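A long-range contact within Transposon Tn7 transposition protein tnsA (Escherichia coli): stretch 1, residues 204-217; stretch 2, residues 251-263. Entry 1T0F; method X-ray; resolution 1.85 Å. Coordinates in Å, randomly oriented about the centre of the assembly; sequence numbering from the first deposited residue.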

# COMPACT_ATOMS: atom_id res chain seq x y z
N ILE A 204 24.81 15.70 -8.18
CA ILE A 204 25.51 15.95 -6.92
C ILE A 204 25.53 14.68 -6.07
O ILE A 204 26.58 14.26 -5.59
CB ILE A 204 24.82 17.09 -6.13
CG1 ILE A 204 24.88 18.38 -6.94
CG2 ILE A 204 25.51 17.27 -4.77
CD1 ILE A 204 24.17 19.55 -6.28
N LEU A 205 24.36 14.07 -5.90
CA LEU A 205 24.25 12.86 -5.10
C LEU A 205 25.10 11.74 -5.69
O LEU A 205 25.62 10.89 -4.97
CB LEU A 205 22.78 12.42 -5.01
CG LEU A 205 21.96 13.14 -3.94
CD1 LEU A 205 22.23 14.63 -3.95
CD2 LEU A 205 20.48 12.86 -4.17
N GLN A 206 25.24 11.75 -7.01
CA GLN A 206 26.02 10.75 -7.72
C GLN A 206 27.51 10.81 -7.33
O GLN A 206 28.11 9.79 -6.99
CB GLN A 206 25.86 10.97 -9.23
CG GLN A 206 26.59 9.99 -10.12
CD GLN A 206 26.38 10.28 -11.59
OE1 GLN A 206 25.26 10.18 -12.10
NE2 GLN A 206 27.45 10.65 -12.29
N GLU A 207 28.10 11.99 -7.38
CA GLU A 207 29.52 12.10 -7.03
C GLU A 207 29.77 12.04 -5.52
O GLU A 207 30.81 11.54 -5.09
CB GLU A 207 30.13 13.38 -7.61
CG GLU A 207 29.57 14.68 -7.07
CD GLU A 207 30.39 15.88 -7.51
OE1 GLU A 207 30.53 16.09 -8.73
OE2 GLU A 207 30.91 16.61 -6.63
N LYS A 208 28.83 12.53 -4.72
CA LYS A 208 28.98 12.50 -3.27
C LYS A 208 28.41 11.19 -2.73
O LYS A 208 28.07 11.07 -1.55
CB LYS A 208 28.25 13.69 -2.64
CG LYS A 208 28.69 15.05 -3.16
CD LYS A 208 30.09 15.41 -2.70
CE LYS A 208 30.56 16.73 -3.30
NZ LYS A 208 29.64 17.86 -2.98
N GLY A 209 28.31 10.20 -3.61
CA GLY A 209 27.76 8.90 -3.26
C GLY A 209 28.17 8.30 -1.93
O GLY A 209 27.35 7.67 -1.25
N ASP A 210 29.43 8.48 -1.53
CA ASP A 210 29.90 7.92 -0.28
C ASP A 210 29.62 8.77 0.95
O ASP A 210 29.86 8.34 2.07
CB ASP A 210 31.41 7.65 -0.36
CG ASP A 210 31.77 6.58 -1.37
OD1 ASP A 210 31.23 5.46 -1.25
OD2 ASP A 210 32.58 6.87 -2.27
N GLU A 211 29.11 9.98 0.74
CA GLU A 211 28.84 10.87 1.87
C GLU A 211 27.41 10.85 2.40
O GLU A 211 26.47 10.48 1.69
CB GLU A 211 29.27 12.30 1.51
CG GLU A 211 30.78 12.41 1.28
CD GLU A 211 31.24 13.81 0.92
OE1 GLU A 211 31.01 14.75 1.71
OE2 GLU A 211 31.85 13.97 -0.16
N ASN A 212 27.27 11.25 3.66
CA ASN A 212 25.97 11.29 4.34
C ASN A 212 25.06 12.33 3.68
O ASN A 212 25.47 13.46 3.44
CB ASN A 212 26.19 11.61 5.83
CG ASN A 212 24.89 11.85 6.57
OD1 ASN A 212 24.36 12.96 6.58
ND2 ASN A 212 24.36 10.80 7.18
N ILE A 213 23.82 11.94 3.41
CA ILE A 213 22.86 12.82 2.75
C ILE A 213 22.60 14.16 3.42
O ILE A 213 22.47 15.18 2.74
CB ILE A 213 21.50 12.09 2.52
CG1 ILE A 213 20.54 13.00 1.75
CG2 ILE A 213 20.89 11.69 3.84
CD1 ILE A 213 21.03 13.37 0.37
N ILE A 214 22.51 14.19 4.75
CA ILE A 214 22.24 15.44 5.45
C ILE A 214 23.45 16.38 5.33
O ILE A 214 23.29 17.58 5.09
CB ILE A 214 21.92 15.20 6.94
CG1 ILE A 214 20.80 14.15 7.07
CG2 ILE A 214 21.50 16.50 7.60
CD1 ILE A 214 19.51 14.53 6.34
N ASN A 215 24.65 15.83 5.50
CA ASN A 215 25.86 16.64 5.38
C ASN A 215 25.94 17.26 3.99
O ASN A 215 26.18 18.46 3.85
CB ASN A 215 27.11 15.79 5.64
CG ASN A 215 27.23 15.36 7.08
OD1 ASN A 215 26.63 15.97 7.97
ND2 ASN A 215 28.02 14.33 7.33
N VAL A 216 25.72 16.44 2.97
CA VAL A 216 25.76 16.92 1.60
C VAL A 216 24.75 18.04 1.34
O VAL A 216 25.10 19.06 0.74
CB VAL A 216 25.52 15.77 0.59
CG1 VAL A 216 25.37 16.34 -0.82
CG2 VAL A 216 26.68 14.80 0.63
N CYS A 217 23.51 17.87 1.80
CA CYS A 217 22.51 18.91 1.60
C CYS A 217 22.97 20.24 2.19
O CYS A 217 22.77 21.29 1.59
CB CYS A 217 21.17 18.51 2.24
SG CYS A 217 20.30 17.19 1.38
N SER A 251 17.41 4.93 8.99
CA SER A 251 16.95 6.30 9.22
C SER A 251 17.41 7.12 8.03
O SER A 251 18.55 6.98 7.57
CB SER A 251 17.57 6.85 10.51
OG SER A 251 17.07 8.15 10.79
N PHE A 252 16.53 7.97 7.50
CA PHE A 252 16.89 8.79 6.35
C PHE A 252 18.15 9.60 6.63
O PHE A 252 19.03 9.69 5.78
CB PHE A 252 15.73 9.72 5.98
CG PHE A 252 16.01 10.62 4.81
CD1 PHE A 252 16.73 11.81 4.98
CD2 PHE A 252 15.58 10.28 3.53
CE1 PHE A 252 17.02 12.64 3.89
CE2 PHE A 252 15.87 11.09 2.43
CZ PHE A 252 16.59 12.28 2.62
N ARG A 253 18.25 10.17 7.83
CA ARG A 253 19.41 10.99 8.18
C ARG A 253 20.71 10.19 8.14
O ARG A 253 21.80 10.77 8.08
CB ARG A 253 19.22 11.58 9.58
CG ARG A 253 19.50 10.58 10.69
CD ARG A 253 19.18 11.14 12.05
NE ARG A 253 17.75 11.34 12.22
CZ ARG A 253 17.18 11.70 13.36
NH1 ARG A 253 17.92 11.90 14.44
NH2 ARG A 253 15.86 11.85 13.42
N ALA A 254 20.60 8.87 8.19
CA ALA A 254 21.76 7.98 8.17
C ALA A 254 22.07 7.45 6.77
O ALA A 254 23.07 6.76 6.57
CB ALA A 254 21.53 6.83 9.13
N ASN A 255 21.22 7.75 5.80
CA ASN A 255 21.45 7.29 4.43
C ASN A 255 22.63 8.01 3.79
O ASN A 255 22.85 9.19 4.05
CB ASN A 255 20.22 7.54 3.56
CG ASN A 255 19.22 6.40 3.58
OD1 ASN A 255 18.88 5.85 2.53
ND2 ASN A 255 18.74 6.05 4.76
N LYS A 256 23.39 7.30 2.97
CA LYS A 256 24.48 7.91 2.23
C LYS A 256 23.83 8.33 0.92
O LYS A 256 22.77 7.81 0.57
CB LYS A 256 25.60 6.90 1.96
CG LYS A 256 26.37 6.51 3.21
CD LYS A 256 27.54 5.61 2.87
CE LYS A 256 28.32 5.25 4.12
NZ LYS A 256 27.42 4.61 5.14
N CYS A 257 24.45 9.25 0.20
CA CYS A 257 23.88 9.72 -1.06
C CYS A 257 23.65 8.62 -2.09
O CYS A 257 22.72 8.70 -2.90
CB CYS A 257 24.77 10.82 -1.65
SG CYS A 257 24.79 12.32 -0.63
N ALA A 258 24.49 7.58 -2.05
CA ALA A 258 24.35 6.48 -2.98
C ALA A 258 23.10 5.65 -2.67
O ALA A 258 22.66 4.87 -3.50
CB ALA A 258 25.58 5.59 -2.93
N ASP A 259 22.55 5.82 -1.46
CA ASP A 259 21.35 5.09 -1.07
C ASP A 259 20.10 5.69 -1.71
O ASP A 259 19.03 5.08 -1.69
CB ASP A 259 21.15 5.09 0.45
CG ASP A 259 22.15 4.20 1.16
OD1 ASP A 259 22.41 3.08 0.68
OD2 ASP A 259 22.66 4.62 2.23
N LEU A 260 20.22 6.89 -2.24
CA LEU A 260 19.07 7.53 -2.87
C LEU A 260 19.01 7.22 -4.35
O LEU A 260 20.02 7.27 -5.05
CB LEU A 260 19.10 9.05 -2.66
CG LEU A 260 18.50 9.56 -1.35
CD1 LEU A 260 19.27 9.02 -0.16
CD2 LEU A 260 18.53 11.07 -1.35
N CYS A 261 17.82 6.89 -4.83
CA CYS A 261 17.60 6.60 -6.24
C CYS A 261 16.73 7.74 -6.74
O CYS A 261 15.62 7.95 -6.24
CB CYS A 261 16.88 5.26 -6.41
SG CYS A 261 16.58 4.82 -8.14
N ILE A 262 17.24 8.48 -7.72
CA ILE A 262 16.52 9.61 -8.28
C ILE A 262 16.03 9.32 -9.68
O ILE A 262 16.80 8.90 -10.54
CB ILE A 262 17.40 10.87 -8.32
CG1 ILE A 262 17.85 11.23 -6.90
CG2 ILE A 262 16.64 12.02 -8.95
CD1 ILE A 262 18.68 12.49 -6.82
N SER A 263 14.74 9.55 -9.91
CA SER A 263 14.14 9.30 -11.21
C SER A 263 14.29 10.50 -12.16
O SER A 263 14.22 11.65 -11.73
CB SER A 263 12.67 8.97 -11.04
OG SER A 263 12.00 10.03 -10.38

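A single asparagine, Asn212, does two jobs at once in this contact, capping its own helix with one end of its amide and gripping the other stretch with the other. Asn212 OD1 accepts from Asn215 N at 3.1 Å and, more weakly, from Ile214 N at 2.9 Å, which satisfies amides that the first turn of a helix leaves without backbone partners. Asn212 ND2 donates to Arg253 O at 2.7 Å with a nearly straight N-H...O angle of 160°. Although the CA-to-CB bond points away from the second stretch, the amide swings back far enough to reach it.

The general principle is that two segments can be fastened through their backbones without forming a sheet. Here Asn212 and Lys256 make a solitary beta bridge, their CA atoms 4.3 Å apart. Around it, Ile213 N donates to Asn255 O at 3.0 Å, almost linearly at 175°, and Cys257 N donates to Glu211 O at 2.8 Å. Farther along, the type I turn from Lys208 to Glu211 presents Gly209 O to Ala258 N at 3.0 Å, with a more bent angle of 140°. None of these three bonds uses a side chain atom.

Apolar packing fills in behind this polar seam. Cys257, which has more area covered by the opposing stretch than any other residue here, points toward stretch 1; Cys257 SG lies 3.4 Å from Val216 CG2 and 4.0 Å from Ile213 CD1, while Cys257 CB sits 3.3 Å from Lys208 O. Ile213 CD1 also meets Leu260 CD2 at 3.8 Å. Leu205 extends the cluster, with Leu205 CD2 3.9 Å from Leu260 CD2 and a tight 3.2 Å from Ile262 CD1. At the other end, Ile214 CD1 approaches the edge of the Phe252 ring, 4.0 Å from Phe252 CE1.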